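Local coordinates for protein Rho guanine nucleotide exchange factor 12 (Homo sapiens, PDB 1TXD) that acts as a guanine nucleotide exchange factor for the RhoA GTPase through its tandem DH and PH domains, at residues Glu57-Pro62 and Lys140-Phe145. The protein carries 1 engineered substitution. Numbering follows the deposited sequence.
Sequences EGILSP and KKDSRF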
# COMPACT_ATOMS: atom_id res chain seq x y z
N GLU A 57 -17.91 19.60 -9.97
CA GLU A 57 -19.28 19.14 -10.24
C GLU A 57 -20.01 18.88 -8.93
O GLU A 57 -21.22 18.86 -8.88
CB GLU A 57 -19.28 17.92 -11.20
CG GLU A 57 -19.25 18.40 -12.67
CD GLU A 57 -18.92 17.34 -13.73
OE1 GLU A 57 -18.37 17.74 -14.77
OE2 GLU A 57 -19.20 16.13 -13.55
N GLY A 58 -19.26 18.71 -7.84
CA GLY A 58 -19.87 18.53 -6.53
C GLY A 58 -20.54 17.20 -6.31
O GLY A 58 -21.37 17.10 -5.42
N ILE A 59 -20.14 16.19 -7.09
CA ILE A 59 -20.68 14.84 -7.06
C ILE A 59 -20.30 14.08 -5.79
O ILE A 59 -21.09 13.25 -5.32
CB ILE A 59 -20.07 13.96 -8.26
CG1 ILE A 59 -20.40 14.48 -9.63
CG2 ILE A 59 -20.44 12.49 -8.12
CD1 ILE A 59 -21.79 15.01 -9.77
N LEU A 60 -19.05 14.27 -5.34
CA LEU A 60 -18.54 13.67 -4.13
C LEU A 60 -18.61 14.59 -2.92
O LEU A 60 -18.57 15.80 -3.01
CB LEU A 60 -17.11 13.18 -4.30
CG LEU A 60 -16.89 12.21 -5.50
CD1 LEU A 60 -15.44 12.03 -5.68
CD2 LEU A 60 -17.61 10.93 -5.31
N SER A 61 -18.75 13.97 -1.77
CA SER A 61 -18.73 14.65 -0.47
C SER A 61 -17.30 14.97 -0.08
O SER A 61 -16.37 14.38 -0.65
CB SER A 61 -19.37 13.76 0.56
OG SER A 61 -18.52 12.70 0.89
N PRO A 62 -17.10 15.82 0.94
CA PRO A 62 -15.75 16.08 1.45
C PRO A 62 -15.05 14.78 1.81
O PRO A 62 -13.92 14.60 1.43
CB PRO A 62 -15.99 17.00 2.67
CG PRO A 62 -17.22 17.78 2.28
CD PRO A 62 -18.09 16.67 1.62
N LYS A 140 -20.82 1.97 -8.14
CA LYS A 140 -21.85 0.99 -7.90
C LYS A 140 -23.16 1.60 -7.34
O LYS A 140 -24.25 1.10 -7.62
CB LYS A 140 -21.28 -0.09 -6.95
CG LYS A 140 -22.28 -1.15 -6.49
CD LYS A 140 -21.81 -1.87 -5.18
CE LYS A 140 -23.00 -2.21 -4.24
NZ LYS A 140 -23.31 -3.68 -4.17
N LYS A 141 -23.05 2.71 -6.62
CA LYS A 141 -24.17 3.31 -5.94
C LYS A 141 -24.60 4.61 -6.52
O LYS A 141 -25.73 5.00 -6.30
CB LYS A 141 -23.80 3.65 -4.53
CG LYS A 141 -23.74 2.52 -3.57
CD LYS A 141 -22.68 2.94 -2.52
CE LYS A 141 -22.78 2.14 -1.35
NZ LYS A 141 -21.66 2.24 -0.48
N ASP A 142 -23.72 5.32 -7.22
CA ASP A 142 -24.04 6.70 -7.69
C ASP A 142 -23.88 6.91 -9.21
O ASP A 142 -22.76 7.21 -9.70
CB ASP A 142 -23.16 7.70 -6.98
CG ASP A 142 -23.44 9.11 -7.39
OD1 ASP A 142 -24.38 9.42 -8.17
OD2 ASP A 142 -22.76 9.99 -6.94
N SER A 143 -24.99 6.84 -9.94
CA SER A 143 -25.00 7.08 -11.36
C SER A 143 -24.20 8.31 -11.82
O SER A 143 -23.57 8.26 -12.86
CB SER A 143 -26.44 7.26 -11.87
OG SER A 143 -26.96 5.98 -11.97
N ARG A 144 -24.26 9.39 -11.07
CA ARG A 144 -23.61 10.62 -11.48
C ARG A 144 -22.10 10.48 -11.48
O ARG A 144 -21.43 11.10 -12.30
CB ARG A 144 -24.03 11.78 -10.60
CG ARG A 144 -25.49 11.80 -10.28
CD ARG A 144 -25.99 13.13 -9.80
NE ARG A 144 -25.42 14.26 -10.52
CZ ARG A 144 -24.83 15.32 -9.95
NH1 ARG A 144 -24.70 15.40 -8.61
NH2 ARG A 144 -24.36 16.31 -10.71
N PHE A 145 -21.57 9.64 -10.58
CA PHE A 145 -20.14 9.46 -10.49
C PHE A 145 -19.69 8.39 -11.49
O PHE A 145 -18.60 8.47 -12.07
CB PHE A 145 -19.75 9.04 -9.07
CG PHE A 145 -18.29 8.77 -8.91
CD1 PHE A 145 -17.39 9.82 -8.82
CD2 PHE A 145 -17.81 7.48 -8.88
CE1 PHE A 145 -16.05 9.60 -8.68
CE2 PHE A 145 -16.47 7.25 -8.72
CZ PHE A 145 -15.58 8.31 -8.61
O HOH W 1 -23.50 11.99 -5.61
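Apolar packing between Ile59, Leu60 and Phe145 brings the loop at 57-62 against the start of helix 143-154. Ile59 CG2, anti to its backbone N, meets Phe145 CB at 3.6 Å and approaches the phenyl ring at its edge, near the ring plane. Leu60 comes to the same ring, obliquely: CD2 lies 3.7 Å from Phe145 CD1, and Leu60 CD1 touches Phe145 CE1. Both side chains also pack on Ile68 and Arg138. An alanine in place of Leu60 lacks the branched end that meets the ring, and would probably open a gap beside Phe145 CD1 and CE1, so that the ring is held less closely on that side.

Against Arg144 the contact is of methyl on guanidinium. Ile59 CD1 lies over one face of the planar group, 3.0 Å from Arg144 NH2, a separation short enough that the exact placement of this exposed side chain is doubtful. Glu57 OE2 stays 5.9 Å from Arg144 NH2, so opposite charges are near but not paired.

The polar link runs through water, which donates to Ile59 O (2.7 Å) and to Asp142 OD2. The other carboxylate oxygen, OD1, accepts from Arg144 N at 2.9 Å, with an N-H...O angle of 139° and the donor 54° out of the carboxylate plane. Asp142 is thus the N-cap of helix 143-154, its two oxygens divided between helix end and loop water.

In the all-helical DH (RhoGEF) domain, this is packing between interhelical connections: the loop joining helices 20-57 and 62-69 meets the break between helices 128-141 and 143-154.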